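Local atomic coordinates of M152 protein (Murid herpesvirus 1, PDB entry 4G59), a protein that probably acts as an MHC class I-like viral immunoevasin that binds host RAE-1 ligands of the NKG2D receptor and keeps MHC class I from the cell surface. Residues F59-S71 against L163-I175. Residues are numbered along the deposited sequence; the frame is centred on the assembly and turned at random.
With NAG (2-acetamido-2-deoxy-beta-D-glucopyranose), chain E.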
loop_
_atom_site.group_PDB
_atom_site.type_symbol
_atom_site.label_atom_id
_atom_site.label_comp_id
_atom_site.label_asym_id
_atom_site.label_seq_id
_atom_site.Cartn_x
_atom_site.Cartn_y
_atom_site.Cartn_z
ATOM N N PHE B 59 2.016 -13.468 -13.595
ATOM C CA PHE B 59 1.600 -14.836 -13.378
ATOM C C PHE B 59 2.192 -15.743 -14.451
ATOM O O PHE B 59 2.450 -15.283 -15.563
ATOM C CB PHE B 59 0.072 -14.892 -13.265
ATOM C CG PHE B 59 -0.442 -14.158 -12.051
ATOM C CD1 PHE B 59 -0.667 -14.839 -10.859
ATOM C CD2 PHE B 59 -0.619 -12.780 -12.077
ATOM C CE1 PHE B 59 -1.097 -14.164 -9.731
ATOM C CE2 PHE B 59 -1.038 -12.097 -10.949
ATOM C CZ PHE B 59 -1.278 -12.781 -9.779
ATOM N N PRO B 60 2.444 -17.018 -14.106
ATOM C CA PRO B 60 3.213 -17.927 -14.970
ATOM C C PRO B 60 2.544 -18.194 -16.314
ATOM O O PRO B 60 3.228 -18.628 -17.249
ATOM C CB PRO B 60 3.306 -19.226 -14.140
ATOM C CG PRO B 60 2.183 -19.136 -13.129
ATOM C CD PRO B 60 2.053 -17.655 -12.835
ATOM N N TRP B 61 1.237 -17.947 -16.401
ATOM C CA TRP B 61 0.513 -18.066 -17.663
ATOM C C TRP B 61 0.605 -16.812 -18.525
ATOM O O TRP B 61 -0.047 -16.748 -19.577
ATOM C CB TRP B 61 -0.975 -18.399 -17.436
ATOM C CG TRP B 61 -1.599 -17.698 -16.264
ATOM C CD1 TRP B 61 -1.730 -18.195 -15.005
ATOM C CD2 TRP B 61 -2.179 -16.381 -16.241
ATOM N NE1 TRP B 61 -2.351 -17.275 -14.195
ATOM C CE2 TRP B 61 -2.641 -16.153 -14.927
ATOM C CE3 TRP B 61 -2.348 -15.376 -17.196
ATOM C CZ2 TRP B 61 -3.268 -14.951 -14.540
ATOM C CZ3 TRP B 61 -2.978 -14.163 -16.805
ATOM C CH2 TRP B 61 -3.423 -13.973 -15.489
ATOM N N MET B 62 1.367 -15.807 -18.088
ATOM C CA MET B 62 1.581 -14.617 -18.922
ATOM C C MET B 62 2.972 -14.657 -19.540
ATOM O O MET B 62 3.966 -14.895 -18.845
ATOM C CB MET B 62 1.493 -13.324 -18.110
ATOM C CG MET B 62 0.154 -12.991 -17.503
ATOM S SD MET B 62 0.296 -11.620 -16.321
ATOM C CE MET B 62 0.718 -10.306 -17.493
ATOM N N ASN B 63 3.048 -14.338 -20.825
ATOM C CA ASN B 63 4.336 -14.143 -21.452
ATOM C C ASN B 63 4.584 -12.642 -21.406
ATOM O O ASN B 63 3.938 -11.872 -22.116
ATOM C CB ASN B 63 4.317 -14.639 -22.897
ATOM C CG ASN B 63 5.654 -14.464 -23.590
ATOM O OD1 ASN B 63 6.618 -13.985 -22.993
ATOM N ND2 ASN B 63 5.718 -14.853 -24.858
ATOM N N VAL B 64 5.523 -12.232 -20.561
ATOM C CA VAL B 64 5.855 -10.813 -20.395
ATOM C C VAL B 64 6.465 -10.195 -21.662
ATOM O O VAL B 64 6.165 -9.045 -22.014
ATOM C CB VAL B 64 6.762 -10.589 -19.152
ATOM C CG1 VAL B 64 7.970 -11.523 -19.188
ATOM C CG2 VAL B 64 7.195 -9.134 -19.043
ATOM N N SER B 65 7.289 -10.969 -22.366
ATOM C CA SER B 65 7.852 -10.515 -23.633
ATOM C C SER B 65 6.784 -10.079 -24.654
ATOM O O SER B 65 7.030 -9.204 -25.483
ATOM C CB SER B 65 8.782 -11.583 -24.215
ATOM O OG SER B 65 10.021 -11.599 -23.525
ATOM N N GLU B 66 5.593 -10.670 -24.563
ATOM C CA GLU B 66 4.480 -10.353 -25.455
ATOM C C GLU B 66 3.752 -9.076 -25.053
ATOM O O GLU B 66 2.739 -8.725 -25.653
ATOM C CB GLU B 66 3.482 -11.516 -25.489
ATOM C CG GLU B 66 3.425 -12.267 -26.808
ATOM C CD GLU B 66 2.671 -13.579 -26.703
ATOM O OE1 GLU B 66 3.055 -14.421 -25.864
ATOM O OE2 GLU B 66 1.696 -13.765 -27.461
ATOM N N LEU B 67 4.257 -8.386 -24.036
ATOM C CA LEU B 67 3.590 -7.187 -23.529
ATOM C C LEU B 67 4.272 -5.924 -24.079
ATOM O O LEU B 67 4.565 -4.980 -23.338
ATOM C CB LEU B 67 3.567 -7.184 -21.995
ATOM C CG LEU B 67 2.480 -7.959 -21.230
ATOM C CD1 LEU B 67 2.389 -9.399 -21.656
ATOM C CD2 LEU B 67 2.720 -7.905 -19.729
ATOM N N ALA B 68 4.507 -5.919 -25.391
ATOM C CA ALA B 68 5.205 -4.823 -26.070
ATOM C C ALA B 68 4.507 -3.469 -25.949
ATOM O O ALA B 68 5.141 -2.463 -25.639
ATOM C CB ALA B 68 5.433 -5.176 -27.545
ATOM N N GLN B 69 3.210 -3.443 -26.223
ATOM C CA GLN B 69 2.456 -2.192 -26.239
ATOM C C GLN B 69 2.383 -1.562 -24.849
ATOM O O GLN B 69 2.700 -0.381 -24.681
ATOM C CB GLN B 69 1.056 -2.411 -26.813
ATOM C CG GLN B 69 1.015 -2.799 -28.282
ATOM C CD GLN B 69 1.556 -4.188 -28.558
ATOM O OE1 GLN B 69 1.466 -5.090 -27.717
ATOM N NE2 GLN B 69 2.129 -4.370 -29.742
ATOM N N GLU B 70 1.986 -2.352 -23.853
ATOM C CA GLU B 70 1.911 -1.844 -22.484
ATOM C C GLU B 70 3.275 -1.401 -21.958
ATOM O O GLU B 70 3.380 -0.332 -21.347
ATOM C CB GLU B 70 1.206 -2.824 -21.523
ATOM C CG GLU B 70 1.384 -4.298 -21.825
ATOM C CD GLU B 70 0.364 -4.861 -22.802
ATOM O OE1 GLU B 70 -0.847 -4.698 -22.583
ATOM O OE2 GLU B 70 0.783 -5.503 -23.782
ATOM N N SER B 71 4.317 -2.186 -22.226
ATOM C CA SER B 71 5.688 -1.774 -21.869
ATOM C C SER B 71 6.041 -0.450 -22.513
ATOM O O SER B 71 6.597 0.438 -21.860
ATOM C CB SER B 71 6.715 -2.831 -22.267
ATOM O OG SER B 71 6.988 -3.696 -21.187
ATOM N N LEU B 163 -6.046 -5.229 -30.213
ATOM C CA LEU B 163 -5.040 -6.224 -29.838
ATOM C C LEU B 163 -5.009 -6.355 -28.324
ATOM O O LEU B 163 -4.838 -7.457 -27.800
ATOM C CB LEU B 163 -3.657 -5.861 -30.375
ATOM C CG LEU B 163 -2.437 -6.561 -29.774
ATOM C CD1 LEU B 163 -2.558 -8.080 -29.838
ATOM C CD2 LEU B 163 -1.193 -6.124 -30.498
ATOM N N LEU B 164 -5.188 -5.222 -27.639
ATOM C CA LEU B 164 -5.208 -5.180 -26.181
ATOM C C LEU B 164 -6.480 -5.822 -25.639
ATOM O O LEU B 164 -6.434 -6.576 -24.665
ATOM C CB LEU B 164 -5.073 -3.735 -25.671
ATOM C CG LEU B 164 -3.720 -3.048 -25.846
ATOM C CD1 LEU B 164 -3.812 -1.556 -25.564
ATOM C CD2 LEU B 164 -2.701 -3.696 -24.937
ATOM N N GLN B 165 -7.610 -5.529 -26.269
ATOM C CA GLN B 165 -8.870 -6.145 -25.878
ATOM C C GLN B 165 -8.735 -7.665 -25.945
ATOM O O GLN B 165 -9.183 -8.378 -25.051
ATOM C CB GLN B 165 -10.009 -5.676 -26.786
ATOM C CG GLN B 165 -11.308 -6.450 -26.605
ATOM C CD GLN B 165 -12.119 -5.979 -25.409
ATOM O OE1 GLN B 165 -11.898 -4.888 -24.858
ATOM N NE2 GLN B 165 -13.071 -6.801 -25.001
ATOM N N LYS B 166 -8.084 -8.162 -26.988
ATOM C CA LYS B 166 -7.947 -9.602 -27.132
ATOM C C LYS B 166 -7.042 -10.163 -26.040
ATOM O O LYS B 166 -7.393 -11.143 -25.369
ATOM C CB LYS B 166 -7.386 -9.960 -28.500
ATOM C CG LYS B 166 -7.460 -11.429 -28.810
ATOM C CD LYS B 166 -6.670 -11.759 -30.054
ATOM C CE LYS B 166 -6.890 -13.192 -30.486
ATOM N NZ LYS B 166 -5.630 -13.783 -31.008
ATOM N N ARG B 167 -5.885 -9.535 -25.853
ATOM C CA ARG B 167 -4.908 -10.052 -24.909
ATOM C C ARG B 167 -5.439 -10.011 -23.478
ATOM O O ARG B 167 -5.272 -10.979 -22.718
ATOM C CB ARG B 167 -3.569 -9.318 -25.026
ATOM C CG ARG B 167 -2.620 -9.634 -23.896
ATOM C CD ARG B 167 -1.167 -9.405 -24.250
ATOM N NE ARG B 167 -0.912 -8.032 -24.660
ATOM C CZ ARG B 167 -0.240 -7.697 -25.753
ATOM N NH1 ARG B 167 0.246 -8.647 -26.535
ATOM N NH2 ARG B 167 -0.058 -6.420 -26.058
ATOM N N TRP B 168 -6.102 -8.916 -23.112
ATOM C CA TRP B 168 -6.582 -8.793 -21.736
ATOM C C TRP B 168 -7.869 -9.577 -21.472
ATOM O O TRP B 168 -8.130 -9.975 -20.340
ATOM C CB TRP B 168 -6.637 -7.323 -21.295
ATOM C CG TRP B 168 -5.245 -6.806 -21.160
ATOM C CD1 TRP B 168 -4.509 -6.170 -22.116
ATOM C CD2 TRP B 168 -4.385 -6.959 -20.026
ATOM N NE1 TRP B 168 -3.251 -5.897 -21.638
ATOM C CE2 TRP B 168 -3.147 -6.370 -20.357
ATOM C CE3 TRP B 168 -4.544 -7.526 -18.760
ATOM C CZ2 TRP B 168 -2.067 -6.345 -19.464
ATOM C CZ3 TRP B 168 -3.471 -7.494 -17.869
ATOM C CH2 TRP B 168 -2.249 -6.914 -18.229
ATOM N N THR B 169 -8.657 -9.823 -22.516
ATOM C CA THR B 169 -9.823 -10.702 -22.375
ATOM C C THR B 169 -9.338 -12.118 -22.102
ATOM O O THR B 169 -9.879 -12.821 -21.257
ATOM C CB THR B 169 -10.727 -10.653 -23.611
ATOM O OG1 THR B 169 -11.338 -9.356 -23.688
ATOM C CG2 THR B 169 -11.804 -11.746 -23.545
ATOM N N SER B 170 -8.281 -12.511 -22.797
ATOM C CA SER B 170 -7.636 -13.806 -22.603
ATOM C C SER B 170 -7.062 -13.952 -21.181
ATOM O O SER B 170 -7.158 -15.018 -20.553
ATOM C CB SER B 170 -6.553 -13.972 -23.668
ATOM O OG SER B 170 -5.597 -14.940 -23.289
ATOM N N PHE B 171 -6.476 -12.884 -20.658
ATOM C CA PHE B 171 -5.932 -12.947 -19.308
ATOM C C PHE B 171 -7.067 -13.023 -18.309
ATOM O O PHE B 171 -7.000 -13.773 -17.332
ATOM C CB PHE B 171 -5.075 -11.724 -19.009
ATOM C CG PHE B 171 -3.798 -11.669 -19.795
ATOM C CD1 PHE B 171 -3.310 -12.797 -20.424
ATOM C CD2 PHE B 171 -3.086 -10.480 -19.896
ATOM C CE1 PHE B 171 -2.120 -12.741 -21.142
ATOM C CE2 PHE B 171 -1.903 -10.416 -20.602
ATOM C CZ PHE B 171 -1.418 -11.539 -21.228
ATOM N N CYS B 172 -8.109 -12.235 -18.553
ATOM C CA CYS B 172 -9.296 -12.272 -17.697
ATOM C C CYS B 172 -9.934 -13.663 -17.641
ATOM O O CYS B 172 -10.302 -14.128 -16.566
ATOM C CB CYS B 172 -10.338 -11.238 -18.130
ATOM S SG CYS B 172 -11.586 -10.928 -16.876
ATOM N N ARG B 173 -10.088 -14.302 -18.799
ATOM C CA ARG B 173 -10.719 -15.615 -18.863
ATOM C C ARG B 173 -9.874 -16.680 -18.154
ATOM O O ARG B 173 -10.427 -17.595 -17.518
ATOM C CB ARG B 173 -10.976 -16.024 -20.319
ATOM C CG ARG B 173 -11.979 -15.170 -21.129
ATOM C CD ARG B 173 -12.100 -15.818 -22.520
ATOM N NE ARG B 173 -12.690 -15.055 -23.631
ATOM C CZ ARG B 173 -13.843 -14.393 -23.599
ATOM N NH1 ARG B 173 -14.562 -14.286 -22.476
ATOM N NH2 ARG B 173 -14.262 -13.789 -24.699
ATOM N N LYS B 174 -8.547 -16.560 -18.253
ATOM C CA LYS B 174 -7.636 -17.466 -17.537
ATOM C C LYS B 174 -7.843 -17.362 -16.016
ATOM O O LYS B 174 -7.903 -18.377 -15.303
ATOM C CB LYS B 174 -6.174 -17.187 -17.916
ATOM C CG LYS B 174 -5.154 -18.057 -17.204
ATOM C CD LYS B 174 -5.262 -19.512 -17.650
ATOM C CE LYS B 174 -4.156 -20.358 -17.042
ATOM N NZ LYS B 174 -4.212 -21.761 -17.553
ATOM N N ILE B 175 -8.021 -16.127 -15.544
ATOM C CA ILE B 175 -8.261 -15.859 -14.122
ATOM C C ILE B 175 -9.573 -16.471 -13.635
ATOM O O ILE B 175 -9.609 -17.176 -12.609
ATOM C CB ILE B 175 -8.333 -14.372 -13.859
ATOM C CG1 ILE B 175 -6.965 -13.710 -14.079
ATOM C CG2 ILE B 175 -8.844 -14.105 -12.454
ATOM C CD1 ILE B 175 -7.070 -12.117 -14.133
HETATM C C1 NAG E . 6.871 -14.868 -25.573
HETATM C C2 NAG E . 7.866 -14.099 -26.434
HETATM C C3 NAG E . 8.626 -15.074 -27.320
HETATM C C4 NAG E . 9.282 -16.104 -26.420
HETATM C C5 NAG E . 8.193 -16.793 -25.609
HETATM C C6 NAG E . 8.773 -17.896 -24.734
HETATM C C7 NAG E . 7.116 -13.205 -28.565
HETATM C C8 NAG E . 6.365 -12.120 -29.279
HETATM N N2 NAG E . 7.171 -13.113 -27.239
HETATM O O3 NAG E . 9.614 -14.385 -28.050
HETATM O O4 NAG E . 9.967 -17.054 -27.203
HETATM O O5 NAG E . 7.569 -15.822 -24.798
HETATM O O6 NAG E . 7.740 -18.493 -23.983
HETATM O O7 NAG E . 7.639 -14.122 -29.197
#
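R167 NH2 is gripped by two acceptors from 59-71. R167 NH2 donates a hydrogen bond to Q69 OE1 at 2.6 Å, and the amide meets the guanidinium at its edge, the planes only 17° apart. E70 OE2 forms a salt bridge to R167 NH2 at 2.6 Å, but its carboxylate is turned steeply, 75° from the guanidinium plane. The backbone O of E66 lies over one face of the guanidinium, too poorly angled for a hydrogen bond with NH1. E70 OE1 accepts a hydrogen bond from W168 NE1 at 2.8 Å. This bond lies in the indole plane and comes from the syn side of OE1, tilted out of the carboxylate plane. The buried carboxylate of E70 is held at both oxygens, and R167 probably favours its charged form. L164 CD2 packs close against it.

Further along helix 161-178 the contact becomes apolar. M62 lies over the F171 ring, with CG above its centre and SD 5.1 Å from the centroid, a Met-aromatic contact. F59 CB covers one face of the W61 indole. Over the opposite face, K174 CG makes a CH-pi contact 3.7 Å from the centroid of the W61 five-membered ring. A bend at chi2 (68°) turns the lysine chain along the indole, where CE reaches CG and CD1 of the ring. The far rim of the indole meets F171 and I175, and W61 CH2 lies 3.8 Å from I175 CG1.

N63 carries an N-linked glycan beside S65 and E66. The arrangement is consistent with an MHC class I-like platform, helices 68-89 and 161-178 lying on the eight-stranded antiparallel sheet. E70 and W168 touch I39 of its strand 34-40, M62 and L67 touch F48 of its strand 48-50, and a disulfide ties C172 to C18.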